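Local coordinates for extracellular solute-binding protein, family 1 (Bifidobacterium longum subsp. infantis ATCC 15697, PDB 3OMB) that probably captures a carbohydrate outside the cell for an ABC transporter and holds a bound magnesium ion in one of its lobes, at residues A[171-176]-A[198-203]; A[207-212]-A[303-308]. All coordinates share one frame; numbering follows the deposited sequence.

Interaction 1 of 2, residues A[171-176]-A[198-203]. With MG (magnesium ion), chain B.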
ATOM      1  N   LYS A 171      24.680   5.960   3.389  1.00 18.83           N
ATOM      2  CA  LYS A 171      25.318   7.200   3.806  1.00 20.15           C
ATOM      3  C   LYS A 171      26.760   7.004   4.345  1.00 20.70           C
ATOM      4  O   LYS A 171      27.627   7.834   4.109  1.00 20.77           O
ATOM      5  CB  LYS A 171      24.398   7.841   4.857  1.00 21.02           C
ATOM      6  CG  LYS A 171      24.842   9.141   5.508  1.00 23.45           C
ATOM      7  CD  LYS A 171      25.046  10.279   4.538  1.00 28.86           C
ATOM      8  CE  LYS A 171      25.362  11.556   5.344  1.00 32.04           C
ATOM      9  NZ  LYS A 171      25.642  12.652   4.427  1.00 35.21           N
ATOM     10  N   ALA A 172      27.036   5.896   5.030  1.00 21.61           N
ATOM     11  CA  ALA A 172      28.423   5.603   5.436  1.00 21.78           C
ATOM     12  C   ALA A 172      29.336   5.445   4.239  1.00 21.65           C
ATOM     13  O   ALA A 172      30.484   5.869   4.290  1.00 21.33           O
ATOM     14  CB  ALA A 172      28.509   4.350   6.344  1.00 21.90           C
ATOM     15  N   TRP A 173      28.828   4.832   3.163  1.00 21.77           N
ATOM     16  CA  TRP A 173      29.622   4.653   1.945  1.00 21.25           C
ATOM     17  C   TRP A 173      29.897   5.999   1.321  1.00 21.99           C
ATOM     18  O   TRP A 173      30.996   6.232   0.841  1.00 21.82           O
ATOM     19  CB  TRP A 173      28.906   3.780   0.919  1.00 20.76           C
ATOM     20  CG  TRP A 173      28.901   2.299   1.222  1.00 20.04           C
ATOM     21  CD1 TRP A 173      29.357   1.677   2.358  1.00 17.70           C
ATOM     22  CD2 TRP A 173      28.387   1.273   0.378  1.00 19.22           C
ATOM     23  NE1 TRP A 173      29.175   0.327   2.256  1.00 19.70           N
ATOM     24  CE2 TRP A 173      28.579   0.046   1.051  1.00 19.94           C
ATOM     25  CE3 TRP A 173      27.789   1.271  -0.897  1.00 18.67           C
ATOM     26  CZ2 TRP A 173      28.186  -1.183   0.497  1.00 21.09           C
ATOM     27  CZ3 TRP A 173      27.400   0.063  -1.453  1.00 19.23           C
ATOM     28  CH2 TRP A 173      27.592  -1.157  -0.753  1.00 21.47           C
ATOM     29  N   LEU A 174      28.886   6.865   1.285  1.00 22.59           N
ATOM     30  CA  LEU A 174      29.081   8.211   0.745  1.00 23.85           C
ATOM     31  C   LEU A 174      30.174   8.946   1.537  1.00 25.16           C
ATOM     32  O   LEU A 174      31.139   9.483   0.946  1.00 25.84           O
ATOM     33  CB  LEU A 174      27.783   9.003   0.759  1.00 23.06           C
ATOM     34  CG  LEU A 174      26.639   8.561  -0.164  1.00 22.15           C
ATOM     35  CD1 LEU A 174      25.340   9.280   0.250  1.00 21.16           C
ATOM     36  CD2 LEU A 174      26.974   8.836  -1.669  1.00 19.70           C
ATOM     37  N   ASP A 175      30.043   8.936   2.864  1.00 26.23           N
ATOM     38  CA  ASP A 175      31.038   9.558   3.762  1.00 27.80           C
ATOM     39  C   ASP A 175      32.436   9.003   3.544  1.00 28.19           C
ATOM     40  O   ASP A 175      33.364   9.753   3.281  1.00 28.99           O
ATOM     41  CB  ASP A 175      30.619   9.427   5.233  1.00 28.57           C
ATOM     42  CG  ASP A 175      29.489  10.382   5.599  1.00 31.32           C
ATOM     43  OD1 ASP A 175      29.137  11.223   4.737  1.00 35.15           O
ATOM     44  OD2 ASP A 175      28.947  10.309   6.727  1.00 33.55           O
ATOM     45  N   LYS A 176      32.568   7.685   3.624  1.00 28.44           N
ATOM     46  CA  LYS A 176      33.834   7.002   3.368  1.00 28.98           C
ATOM     47  C   LYS A 176      34.499   7.414   2.042  1.00 28.15           C
ATOM     48  O   LYS A 176      35.707   7.536   1.975  1.00 27.92           O
ATOM     49  CB  LYS A 176      33.630   5.485   3.385  1.00 29.46           C
ATOM     50  CG  LYS A 176      34.939   4.681   3.379  1.00 32.42           C
ATOM     51  CD  LYS A 176      34.705   3.207   3.756  1.00 35.02           C
ATOM     52  CE  LYS A 176      35.945   2.327   3.465  1.00 36.06           C
ATOM     53  NZ  LYS A 176      36.947   2.453   4.560  1.00 38.00           N
ATOM     54  N   GLN A 198      35.202   1.381  -5.888  1.00 23.01           N
ATOM     55  CA  GLN A 198      36.059   1.879  -4.798  1.00 23.47           C
ATOM     56  C   GLN A 198      35.922   1.127  -3.475  1.00 22.79           C
ATOM     57  O   GLN A 198      36.328   1.620  -2.425  1.00 22.13           O
ATOM     58  CB  GLN A 198      35.854   3.384  -4.630  1.00 23.94           C
ATOM     59  CG  GLN A 198      36.415   4.216  -5.819  1.00 26.97           C
ATOM     60  CD  GLN A 198      36.049   5.691  -5.701  1.00 30.57           C
ATOM     61  OE1 GLN A 198      35.941   6.232  -4.598  1.00 31.70           O
ATOM     62  NE2 GLN A 198      35.825   6.344  -6.844  1.00 33.33           N
ATOM     63  N   ASP A 199      35.360  -0.079  -3.536  1.00 22.15           N
ATOM     64  CA  ASP A 199      35.258  -0.938  -2.358  1.00 22.14           C
ATOM     65  C   ASP A 199      34.811  -0.237  -1.039  1.00 21.68           C
ATOM     66  O   ASP A 199      35.512  -0.329  -0.018  1.00 22.07           O
ATOM     67  CB  ASP A 199      36.595  -1.694  -2.148  1.00 22.26           C
ATOM     68  CG  ASP A 199      36.490  -2.763  -1.066  1.00 22.65           C
ATOM     69  OD1 ASP A 199      35.435  -3.459  -0.959  1.00 22.64           O
ATOM     70  OD2 ASP A 199      37.464  -2.899  -0.319  1.00 23.05           O
ATOM     71  N   PRO A 200      33.639   0.438  -1.035  1.00 20.85           N
ATOM     72  CA  PRO A 200      33.287   1.209   0.170  1.00 20.74           C
ATOM     73  C   PRO A 200      32.992   0.392   1.418  1.00 20.72           C
ATOM     74  O   PRO A 200      33.054   0.955   2.515  1.00 20.40           O
ATOM     75  CB  PRO A 200      32.032   2.022  -0.261  1.00 20.88           C
ATOM     76  CG  PRO A 200      31.446   1.262  -1.391  1.00 20.44           C
ATOM     77  CD  PRO A 200      32.667   0.656  -2.123  1.00 20.81           C
ATOM     78  N   ASN A 201      32.699  -0.911   1.289  1.00 20.83           N
ATOM     79  CA  ASN A 201      32.573  -1.763   2.488  1.00 20.69           C
ATOM     80  C   ASN A 201      33.935  -2.299   3.001  1.00 21.34           C
ATOM     81  O   ASN A 201      34.004  -3.062   3.972  1.00 21.95           O
ATOM     82  CB  ASN A 201      31.493  -2.859   2.330  1.00 20.02           C
ATOM     83  CG  ASN A 201      31.912  -4.009   1.398  1.00 20.25           C
ATOM     84  OD1 ASN A 201      33.091  -4.184   1.063  1.00 20.96           O
ATOM     85  ND2 ASN A 201      30.937  -4.800   0.987  1.00 18.47           N
ATOM     86  N   GLY A 202      35.011  -1.860   2.360  1.00 20.93           N
ATOM     87  CA  GLY A 202      36.377  -2.157   2.807  1.00 21.22           C
ATOM     88  C   GLY A 202      36.877  -3.605   2.798  1.00 20.94           C
ATOM     89  O   GLY A 202      37.938  -3.873   3.319  1.00 21.25           O
ATOM     90  N   ASN A 203      36.154  -4.560   2.226  1.00 20.75           N
ATOM     91  CA  ASN A 203      36.600  -5.958   2.386  1.00 20.51           C
ATOM     92  C   ASN A 203      37.544  -6.441   1.293  1.00 20.85           C
ATOM     93  O   ASN A 203      38.005  -7.598   1.309  1.00 20.21           O
ATOM     94  CB  ASN A 203      35.423  -6.923   2.593  1.00 20.44           C
ATOM     95  CG  ASN A 203      34.475  -7.007   1.379  1.00 20.99           C
ATOM     96  OD1 ASN A 203      34.734  -6.449   0.292  1.00 21.87           O
ATOM     97  ND2 ASN A 203      33.370  -7.720   1.568  1.00 18.64           N
TER
HETATM   98 MG    MG B 601      33.743  -4.725  -1.126  1.00  8.14          MG
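W173 reaches out from helix 171-177 and lays its indole across the ring of P200. P200 CB sits over the five-membered ring, 3.7 Å from its centroid and 20° off the normal. This is a CH-pi contact. P200 CG continues the coverage, 3.5 Å above the indole plane and offset toward the rim, where it meets CD2 and CE3. The first torsion of W173 explains the pose: CG stands anti to the carbonyl carbon and beside the backbone N (chi1 -76°), which carries the ring out toward the loop. N201 lies alongside the indole and points the same way. Its amide plane is turned 81° from the ring, and its CB comes 3.9 Å from W173 NE1.

The loop 198-203 is the first half of a metal site that resembles an EF-hand-type binding loop, with ligands at alternate positions. D199 OD1 binds the magnesium at 2.1 Å, and N201 OD1 and N203 OD1 join it. The backbone O of Q205 and the carboxylates of D207 and E208 complete the site. A type I turn from D199 to G202 brings the first ligands round. N201 OD1 does double duty: it also accepts from N203 N at 3.3 Å, an Asx turn with the donor tilted from the carbonyl plane. N201 ND2 bonds to A303 O, so both ends of the amide are held and its rotation is fixed. D199 OD2 accepts from the backbone N of G204, which steadies that carboxylate.

K176 reaches the turn at P200 O. CD lies 3.1 Å from P200 O, and CE is also close. The chain bends at the last torsion, so it is the methylene groups, not the ammonium, that meet this oxygen.

Interaction 2 of 2, residues A[207-212]-A[303-308]. With MG (magnesium ion), chain B.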
ATOM      1  N   ASP A 207      32.253  -6.793  -4.339  1.00 23.73           N
ATOM      2  CA  ASP A 207      31.001  -7.409  -3.988  1.00 23.39           C
ATOM      3  C   ASP A 207      29.840  -6.406  -3.880  1.00 22.76           C
ATOM      4  O   ASP A 207      28.700  -6.816  -3.780  1.00 22.71           O
ATOM      5  CB  ASP A 207      31.134  -8.174  -2.650  1.00 23.50           C
ATOM      6  CG  ASP A 207      31.526  -7.278  -1.461  1.00 24.67           C
ATOM      7  OD1 ASP A 207      32.113  -6.181  -1.619  1.00 24.71           O
ATOM      8  OD2 ASP A 207      31.277  -7.700  -0.317  1.00 27.47           O
ATOM      9  N   GLU A 208      30.135  -5.109  -3.856  1.00 22.24           N
ATOM     10  CA  GLU A 208      29.090  -4.080  -3.748  1.00 21.37           C
ATOM     11  C   GLU A 208      28.104  -4.159  -4.930  1.00 21.56           C
ATOM     12  O   GLU A 208      28.526  -4.197  -6.093  1.00 21.47           O
ATOM     13  CB  GLU A 208      29.710  -2.684  -3.710  1.00 21.11           C
ATOM     14  CG  GLU A 208      30.469  -2.295  -2.446  1.00 20.89           C
ATOM     15  CD  GLU A 208      31.854  -2.935  -2.288  1.00 21.33           C
ATOM     16  OE1 GLU A 208      32.402  -3.588  -3.210  1.00 21.95           O
ATOM     17  OE2 GLU A 208      32.423  -2.772  -1.207  1.00 21.68           O
ATOM     18  N   ILE A 209      26.802  -4.195  -4.621  1.00 21.20           N
ATOM     19  CA  ILE A 209      25.740  -4.012  -5.613  1.00 21.03           C
ATOM     20  C   ILE A 209      25.388  -2.530  -5.537  1.00 19.90           C
ATOM     21  O   ILE A 209      24.763  -2.114  -4.558  1.00 20.53           O
ATOM     22  CB  ILE A 209      24.493  -4.839  -5.242  1.00 21.09           C
ATOM     23  CG1 ILE A 209      24.794  -6.329  -5.339  1.00 23.13           C
ATOM     24  CG2 ILE A 209      23.302  -4.480  -6.148  1.00 22.03           C
ATOM     25  CD1 ILE A 209      23.753  -7.215  -4.664  1.00 26.11           C
ATOM     26  N   PRO A 210      25.801  -1.719  -6.542  1.00 19.14           N
ATOM     27  CA  PRO A 210      25.610  -0.267  -6.340  1.00 18.45           C
ATOM     28  C   PRO A 210      24.142   0.105  -6.102  1.00 17.85           C
ATOM     29  O   PRO A 210      23.826   0.820  -5.142  1.00 17.70           O
ATOM     30  CB  PRO A 210      26.160   0.340  -7.635  1.00 18.00           C
ATOM     31  CG  PRO A 210      27.222  -0.604  -8.027  1.00 18.85           C
ATOM     32  CD  PRO A 210      26.598  -1.976  -7.760  1.00 18.64           C
HETATM   33  N   MSE A 211      23.255  -0.395  -6.957  1.00 16.81           N
HETATM   34  CA  MSE A 211      21.832  -0.165  -6.766  1.00 16.52           C
HETATM   35  C   MSE A 211      21.129  -1.482  -7.044  1.00 16.30           C
HETATM   36  O   MSE A 211      21.490  -2.200  -7.998  1.00 16.26           O
HETATM   37  CB  MSE A 211      21.326   0.950  -7.679  1.00 16.57           C
HETATM   38  CG  MSE A 211      19.830   1.190  -7.569  1.00 17.68           C
HETATM   39 SE   MSE A 211      19.311   2.641  -8.773  0.75 21.42          SE
HETATM   40  CE  MSE A 211      17.410   2.789  -8.246  1.00 18.27           C
ATOM     41  N   ASN A 212      20.170  -1.828  -6.191  1.00 15.49           N
ATOM     42  CA  ASN A 212      19.392  -3.046  -6.424  1.00 15.58           C
ATOM     43  C   ASN A 212      17.935  -2.692  -6.676  1.00 15.48           C
ATOM     44  O   ASN A 212      17.392  -1.789  -6.051  1.00 15.22           O
ATOM     45  CB  ASN A 212      19.557  -4.070  -5.270  1.00 15.14           C
ATOM     46  CG  ASN A 212      19.374  -5.504  -5.738  1.00 16.25           C
ATOM     47  OD1 ASN A 212      19.142  -5.762  -6.922  1.00 18.44           O
ATOM     48  ND2 ASN A 212      19.470  -6.443  -4.817  1.00 15.63           N
ATOM     49  N   ALA A 303      27.695  -4.637   4.728  1.00 25.16           N
ATOM     50  CA  ALA A 303      26.699  -4.093   3.823  1.00 24.06           C
ATOM     51  C   ALA A 303      27.087  -4.413   2.386  1.00 23.63           C
ATOM     52  O   ALA A 303      28.268  -4.346   2.025  1.00 23.57           O
ATOM     53  CB  ALA A 303      26.571  -2.592   4.016  1.00 23.18           C
ATOM     54  N   LYS A 304      26.096  -4.754   1.569  1.00 22.85           N
ATOM     55  CA  LYS A 304      26.350  -5.109   0.168  1.00 22.62           C
ATOM     56  C   LYS A 304      25.749  -4.119  -0.848  1.00 21.06           C
ATOM     57  O   LYS A 304      26.262  -3.969  -1.960  1.00 20.76           O
ATOM     58  CB  LYS A 304      25.840  -6.532  -0.124  1.00 23.83           C
ATOM     59  CG  LYS A 304      26.562  -7.654   0.653  1.00 28.32           C
ATOM     60  CD  LYS A 304      27.958  -7.908   0.111  1.00 33.17           C
ATOM     61  CE  LYS A 304      28.548  -9.223   0.642  1.00 38.48           C
ATOM     62  NZ  LYS A 304      28.993  -9.173   2.068  1.00 40.31           N
ATOM     63  N   THR A 305      24.681  -3.433  -0.464  1.00 19.24           N
ATOM     64  CA  THR A 305      23.882  -2.684  -1.429  1.00 18.44           C
ATOM     65  C   THR A 305      23.900  -1.190  -1.146  1.00 18.29           C
ATOM     66  O   THR A 305      23.683  -0.762  -0.013  1.00 18.31           O
ATOM     67  CB  THR A 305      22.435  -3.176  -1.414  1.00 18.59           C
ATOM     68  OG1 THR A 305      22.423  -4.564  -1.753  1.00 19.57           O
ATOM     69  CG2 THR A 305      21.556  -2.394  -2.405  1.00 16.31           C
ATOM     70  N   GLY A 306      24.137  -0.398  -2.184  1.00 18.07           N
ATOM     71  CA  GLY A 306      24.285   1.052  -2.021  1.00 18.16           C
ATOM     72  C   GLY A 306      22.970   1.782  -1.958  1.00 18.04           C
ATOM     73  O   GLY A 306      22.800   2.653  -1.100  1.00 18.25           O
ATOM     74  N   VAL A 307      22.045   1.419  -2.854  1.00 17.72           N
ATOM     75  CA  VAL A 307      20.775   2.152  -3.093  1.00 17.49           C
ATOM     76  C   VAL A 307      19.663   1.123  -3.353  1.00 17.87           C
ATOM     77  O   VAL A 307      19.862   0.184  -4.148  1.00 18.04           O
ATOM     78  CB  VAL A 307      20.863   3.098  -4.350  1.00 17.36           C
ATOM     79  CG1 VAL A 307      19.499   3.760  -4.674  1.00 17.61           C
ATOM     80  CG2 VAL A 307      21.922   4.176  -4.181  1.00 17.63           C
ATOM     81  N   VAL A 308      18.513   1.295  -2.688  1.00 17.52           N
ATOM     82  CA  VAL A 308      17.291   0.541  -2.989  1.00 17.62           C
ATOM     83  C   VAL A 308      16.083   1.445  -2.760  1.00 17.57           C
ATOM     84  O   VAL A 308      16.187   2.464  -2.065  1.00 18.00           O
ATOM     85  CB  VAL A 308      17.066  -0.704  -2.056  1.00 17.78           C
ATOM     86  CG1 VAL A 308      18.150  -1.709  -2.222  1.00 18.68           C
ATOM     87  CG2 VAL A 308      16.925  -0.284  -0.547  1.00 18.67           C
TER
HETATM   88 MG    MG B 601      33.743  -4.725  -1.126  1.00  8.14          MG
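K304 passes D207 at about a right angle, with the end of the lysine lying by one carboxylate oxygen. D207 OD2 is 3.3 Å from K304 CE and 3.6 Å from K304 NZ, a long salt bridge. K304 bends at chi2 and chi4 (both -74°), which folds its end back toward the acid. The other oxygen, D207 OD1, binds the magnesium at 2.2 Å. E208 bends at chi2 and turns both carboxylate oxygens to the same ion, OE2 at 2.4 Å and OE1 longer at 2.7 Å. An alanine in place of K304 would probably leave D207 OD2 without this neighbouring positive charge and open a gap beside the metal-bound carboxylate.

Beyond the metal site the two segments pair in parallel, with 209-211 as an edge strand of a mixed sheet beside 305-310. I209 N donates to K304 O at 2.7 Å, and G306 N to I209 O. N212 N donates to V307 O further on. The chain turns a corner at P210 and at G306. A side chain on G306 would run into P210 O.

I209 and T305 share one face, and their side chains cross obliquely. T305 OG1 faces I209 CB but bonds to Q296. Selenomethionine M211 and V307 share the other face, beside L192 of helix 185-197. M211 CG lies 3.9 Å from V307 CB.

How the interactions relate
The chain leaves strand 166-170 and enters helix 171-177. After helix 185-197 it returns as the loop 198-203, and interaction 1 closes this short excursion. It then rounds the magnesium and runs into the edge strand 209-211. A much longer excursion of 90 residues follows before 303-308 comes back to close interaction 2. The two loops are in series and neither nest nor cross. The magnesium joins them, taking ligands from 198-203 and from 207-212. W173 also bridges them: its CZ3 packs 3.3 Å from G306 CA. Together they tie helix 171-177 and the metal loop to the edge of the sheet.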